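Local coordinates for glutathione s-transferase protein (Ralstonia solanacearum, PDB 3TOU) that binds glutathione and probably acts as a glutathione transferase, working as a two-subunit assembly whose partners share the glutathione sites, at residues 108-111 with 112-115; 123-126 with 127-131. All coordinates share one frame; numbering follows the deposited sequence.

Contact 1 of 2, residues 108-111 with 112-115; sequences ALRV and EQTQ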
loop_
_atom_site.group_PDB
_atom_site.type_symbol
_atom_site.label_atom_id
_atom_site.label_comp_id
_atom_site.label_asym_id
_atom_site.label_seq_id
_atom_site.Cartn_x
_atom_site.Cartn_y
_atom_site.Cartn_z
ATOM N N ALA A 108 3.817 10.738 -5.588
ATOM C CA ALA A 108 5.132 10.717 -6.274
ATOM C C ALA A 108 5.411 12.051 -6.992
ATOM O O ALA A 108 6.547 12.544 -6.991
ATOM C CB ALA A 108 5.215 9.558 -7.263
ATOM N N LEU A 109 4.372 12.621 -7.608
ATOM C CA LEU A 109 4.483 13.951 -8.252
ATOM C C LEU A 109 4.768 15.058 -7.248
ATOM O O LEU A 109 5.571 15.954 -7.531
ATOM C CB LEU A 109 3.234 14.276 -9.091
ATOM C CG LEU A 109 3.058 13.426 -10.350
ATOM C CD1 LEU A 109 1.633 13.547 -10.891
ATOM C CD2 LEU A 109 4.064 13.796 -11.431
ATOM N N ARG A 110 4.130 15.000 -6.078
ATOM C CA ARG A 110 4.368 15.989 -5.015
ATOM C C ARG A 110 5.824 15.891 -4.524
ATOM O O ARG A 110 6.486 16.907 -4.290
ATOM C CB ARG A 110 3.368 15.799 -3.860
ATOM C CG ARG A 110 3.627 16.626 -2.580
ATOM C CD ARG A 110 3.294 18.109 -2.745
ATOM N NE ARG A 110 3.562 18.818 -1.495
ATOM C CZ ARG A 110 3.436 20.130 -1.305
ATOM N NH1 ARG A 110 3.018 20.927 -2.284
ATOM N NH2 ARG A 110 3.726 20.645 -0.115
ATOM N N VAL A 111 6.321 14.658 -4.410
ATOM C CA VAL A 111 7.713 14.400 -3.987
ATOM C C VAL A 111 8.700 14.895 -5.038
ATOM O O VAL A 111 9.716 15.489 -4.703
ATOM C CB VAL A 111 7.924 12.894 -3.663
ATOM C CG1 VAL A 111 9.403 12.512 -3.609
ATOM C CG2 VAL A 111 7.217 12.550 -2.360
ATOM N N GLU A 112 8.367 14.693 -6.307
ATOM C CA GLU A 112 9.179 15.221 -7.405
ATOM C C GLU A 112 9.287 16.753 -7.333
ATOM O O GLU A 112 10.329 17.311 -7.666
ATOM C CB GLU A 112 8.613 14.756 -8.753
ATOM C CG GLU A 112 9.508 15.016 -9.978
ATOM C CD GLU A 112 10.676 14.056 -10.103
ATOM O OE1 GLU A 112 10.751 13.055 -9.359
ATOM O OE2 GLU A 112 11.537 14.304 -10.965
ATOM N N GLN A 113 8.230 17.418 -6.867
ATOM C CA GLN A 113 8.264 18.864 -6.637
ATOM C C GLN A 113 9.103 19.246 -5.401
ATOM O O GLN A 113 10.017 20.082 -5.486
ATOM C CB GLN A 113 6.842 19.423 -6.517
ATOM C CG GLN A 113 6.782 20.912 -6.173
ATOM C CD GLN A 113 5.394 21.366 -5.766
ATOM O OE1 GLN A 113 4.387 20.744 -6.127
ATOM N NE2 GLN A 113 5.331 22.460 -5.014
ATOM N N THR A 114 8.808 18.638 -4.261
ATOM C CA THR A 114 9.367 19.119 -2.991
ATOM C C THR A 114 10.743 18.562 -2.630
ATOM O O THR A 114 11.481 19.185 -1.856
ATOM C CB THR A 114 8.390 18.903 -1.807
ATOM O OG1 THR A 114 8.187 17.499 -1.609
ATOM C CG2 THR A 114 7.053 19.580 -2.080
ATOM N N GLN A 115 11.086 17.397 -3.175
ATOM C CA GLN A 115 12.296 16.689 -2.758
ATOM C C GLN A 115 13.410 16.681 -3.802
ATOM O O GLN A 115 14.485 16.138 -3.557
ATOM C CB GLN A 115 11.960 15.251 -2.323
ATOM C CG GLN A 115 10.917 15.170 -1.220
ATOM C CD GLN A 115 11.266 16.003 0.003
ATOM O OE1 GLN A 115 12.320 15.815 0.610
ATOM N NE2 GLN A 115 10.369 16.912 0.383
HETATM O O HOH W 1 1.973 20.369 -4.947
#

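Contact 2 of 2, residues 123-126 with 127-131; sequences ESWI and TRQHH. With GSH (glutathione), chain E.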
loop_
_atom_site.group_PDB
_atom_site.type_symbol
_atom_site.label_atom_id
_atom_site.label_comp_id
_atom_site.label_asym_id
_atom_site.label_seq_id
_atom_site.Cartn_x
_atom_site.Cartn_y
_atom_site.Cartn_z
ATOM N N GLU A 123 11.440 14.586 -16.455
ATOM C CA GLU A 123 10.196 14.721 -17.216
ATOM C C GLU A 123 9.569 13.361 -17.550
ATOM O O GLU A 123 8.347 13.238 -17.568
ATOM C CB GLU A 123 10.407 15.583 -18.473
ATOM C CG GLU A 123 10.837 17.020 -18.141
ATOM C CD GLU A 123 10.602 18.018 -19.270
ATOM O OE1 GLU A 123 10.572 17.610 -20.456
ATOM O OE2 GLU A 123 10.453 19.222 -18.961
ATOM N N SER A 124 10.407 12.349 -17.784
ATOM C CA SER A 124 9.922 10.986 -18.025
ATOM C C SER A 124 9.214 10.385 -16.797
ATOM O O SER A 124 8.197 9.701 -16.927
ATOM C CB SER A 124 11.059 10.072 -18.482
ATOM O OG SER A 124 12.101 10.026 -17.520
ATOM N N TRP A 125 9.737 10.660 -15.608
ATOM C CA TRP A 125 9.108 10.171 -14.371
ATOM C C TRP A 125 7.766 10.856 -14.124
ATOM O O TRP A 125 6.786 10.205 -13.699
ATOM C CB TRP A 125 10.051 10.375 -13.191
ATOM C CG TRP A 125 9.532 9.894 -11.860
ATOM C CD1 TRP A 125 9.096 10.674 -10.830
ATOM C CD2 TRP A 125 9.417 8.538 -11.414
ATOM N NE1 TRP A 125 8.714 9.891 -9.769
ATOM C CE2 TRP A 125 8.901 8.576 -10.098
ATOM C CE3 TRP A 125 9.690 7.294 -11.996
ATOM C CZ2 TRP A 125 8.653 7.417 -9.355
ATOM C CZ3 TRP A 125 9.447 6.144 -11.253
ATOM C CH2 TRP A 125 8.938 6.216 -9.949
ATOM N N ILE A 126 7.735 12.157 -14.411
ATOM C CA ILE A 126 6.529 12.984 -14.279
ATOM C C ILE A 126 5.430 12.467 -15.223
ATOM O O ILE A 126 4.285 12.300 -14.807
ATOM C CB ILE A 126 6.845 14.492 -14.511
ATOM C CG1 ILE A 126 7.669 15.050 -13.343
ATOM C CG2 ILE A 126 5.580 15.325 -14.635
ATOM C CD1 ILE A 126 8.398 16.361 -13.680
ATOM N N THR A 127 5.809 12.189 -16.471
ATOM C CA THR A 127 4.919 11.635 -17.489
ATOM C C THR A 127 4.353 10.278 -17.058
ATOM O O THR A 127 3.153 10.020 -17.208
ATOM C CB THR A 127 5.666 11.523 -18.849
ATOM O OG1 THR A 127 6.110 12.833 -19.227
ATOM C CG2 THR A 127 4.773 10.958 -19.941
ATOM N N ARG A 128 5.228 9.438 -16.513
ATOM C CA ARG A 128 4.857 8.098 -16.068
ATOM C C ARG A 128 3.784 8.153 -14.975
ATOM O O ARG A 128 2.788 7.411 -15.039
ATOM C CB ARG A 128 6.088 7.355 -15.573
ATOM C CG ARG A 128 5.795 5.982 -15.041
ATOM C CD ARG A 128 7.066 5.326 -14.551
ATOM N NE ARG A 128 6.907 3.889 -14.664
ATOM C CZ ARG A 128 7.229 3.172 -15.736
ATOM N NH1 ARG A 128 7.801 3.731 -16.794
ATOM N NH2 ARG A 128 7.013 1.875 -15.719
ATOM N N GLN A 129 3.979 9.034 -13.996
ATOM C CA GLN A 129 3.004 9.164 -12.915
ATOM C C GLN A 129 1.669 9.723 -13.422
ATOM O O GLN A 129 0.601 9.235 -13.040
ATOM C CB GLN A 129 3.567 9.964 -11.738
ATOM C CG GLN A 129 4.884 9.399 -11.149
ATOM C CD GLN A 129 4.878 7.891 -10.920
ATOM O OE1 GLN A 129 5.842 7.194 -11.265
ATOM N NE2 GLN A 129 3.807 7.383 -10.330
ATOM N N HIS A 130 1.723 10.719 -14.309
ATOM C CA HIS A 130 0.482 11.244 -14.897
ATOM C C HIS A 130 -0.259 10.201 -15.724
ATOM O O HIS A 130 -1.482 10.211 -15.780
ATOM C CB HIS A 130 0.735 12.504 -15.735
ATOM C CG HIS A 130 0.734 13.762 -14.925
ATOM N ND1 HIS A 130 -0.424 14.312 -14.418
ATOM C CD2 HIS A 130 1.745 14.555 -14.501
ATOM C CE1 HIS A 130 -0.128 15.399 -13.729
ATOM N NE2 HIS A 130 1.179 15.573 -13.767
ATOM N N HIS A 131 0.491 9.303 -16.352
ATOM C CA HIS A 131 -0.116 8.223 -17.129
ATOM C C HIS A 131 -0.880 7.283 -16.194
ATOM O O HIS A 131 -2.000 6.878 -16.499
ATOM C CB HIS A 131 0.941 7.479 -17.943
ATOM C CG HIS A 131 0.378 6.435 -18.854
ATOM N ND1 HIS A 131 0.987 5.215 -19.051
ATOM C CD2 HIS A 131 -0.747 6.422 -19.612
ATOM C CE1 HIS A 131 0.266 4.498 -19.898
ATOM N NE2 HIS A 131 -0.793 5.202 -20.245
HETATM N N1 GSH E . 1.822 -1.810 -4.226
HETATM C CA1 GSH E . 2.264 -2.710 -5.300
HETATM C C1 GSH E . 2.169 -4.145 -4.832
HETATM O O11 GSH E . 2.253 -4.420 -3.613
HETATM O O12 GSH E . 1.974 -5.096 -5.636
HETATM C CB1 GSH E . 3.689 -2.345 -5.745
HETATM C CG1 GSH E . 4.017 -3.113 -7.028
HETATM C CD1 GSH E . 5.190 -2.499 -7.767
HETATM O OE1 GSH E . 5.504 -1.167 -7.533
HETATM N N2 GSH E . 5.880 -3.271 -8.616
HETATM C CA2 GSH E . 6.948 -2.743 -9.466
HETATM C C2 GSH E . 6.362 -2.026 -10.630
HETATM O O2 GSH E . 5.429 -2.750 -11.360
HETATM C CB2 GSH E . 7.773 -3.883 -10.062
HETATM S SG2 GSH E . 8.767 -4.623 -8.752
HETATM N N3 GSH E . 6.757 -0.778 -10.931
HETATM C CA3 GSH E . 6.404 -0.210 -12.223
HETATM C C3 GSH E . 5.917 1.210 -12.153
HETATM O O31 GSH E . 5.720 1.752 -11.057
HETATM O O32 GSH E . 5.723 1.854 -13.200
#

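Contact 1 of 2, residues 108-111 with 112-115
Four successive i to i+4 backbone bonds carry the last turn of helix 86-114, from Glu112 N to Ala108 O through to Gln115 N to Val111 O, the latter 2.8 Å long. On the face that carries Arg110, the methyl of Thr114 lies over one side of the guanidinium: CG2 is 3.6 Å from Arg110 NE and offset toward the rim of the flat group. A bend at chi2 (73°) carries the guanidinium forward along the helix to Thr114. Gln113 stands beside it with its amide plane 75° from the guanidinium plane. A water bridges the two at the guanidinium edge, accepting from Arg110 NH1 at 2.9 Å and donating to Gln113 OE1 at 2.7 Å. The side chain of Gln115 bends at chi2, and its NE2 gives a nearly straight bond (163°) to Thr114 OG1, 3.0 Å away. The aliphatic part of the same side chain packs on Val111, CG lying 3.9 Å from Val111 CG1. Glu112 turns its carboxylate from the turn to Ser122 N and to Arg116 of the second subunit. This helix end thus sits between helix 123-144, which Leu109 packs against, and the loop carrying Trp36, touched by Val111 and Gln115, while Trp125 of the second subunit also meets Val111.

Contact 2 of 2, residues 123-126 with 127-131
Gln129 reaches back one helical turn and lays its side chain over one face of the Trp125 indole. Its CG sits above the five-membered ring, 4.3 Å from the centroid and 17° off the normal, a CH-pi contact; OE1 continues over the benzo ring, 3.4 Å from Trp125 CZ2. With CG anti to the carbonyl carbon, a bend at chi2 (-46°) folds the glutamine over the ring, with the amide plane inclined 43° to the indole. Arg128 passes the same indole obliquely, its CD 4.1 Å from Trp125 CZ3, then runs outward almost fully extended from CG to NE. That reach brings the guanidinium edge to the glycine carboxylate of glutathione, where NE and NH2 both donate to GSH O32 at 2.8 Å, so two bonds converge on one oxygen and fix the rotation of the guanidinium. NH2 is also held by Val35 O of the second subunit. On another side of the helix His130 lies alongside Ile126, its CD2 3.9 Å from Ile126 CG2. At the start of the helix Glu123 O takes two bonds from Thr127, one from N and one from OG1 (2.8 Å), arriving from opposite faces of the carbonyl plane. Further out, Ser122 OG bonds to Trp125 N and Ser124 OG. The same glutathione is gripped by Lys132 and, on the second subunit, by Lys50, Val51, Asp64 and Ser65; such a composite pocket, thioredoxin-like domain of one subunit facing helices of the other, is characteristic of dimeric glutathione transferases.

In the fold
Contact 1 closes helix 86-114 and contact 2 opens helix 123-144, so the two follow each other along the chain inside the helical C-terminal domain, their centres about 12 Å apart on the same side of the chain's centre. The helices pack directly where they face each other: Leu109 lies against Gln129 and His130, and Glu112 OE1 comes within 3.3 Å of Trp125 CD1. Both contacts also touch the second subunit. In contact 1 the side chain of Val111 lies about 6 Å from a bound glutathione, whereas Arg128 of contact 2 binds glutathione held mainly by the second subunit. The helix pair therefore helps build the dimer interface and the glutathione sites beside it.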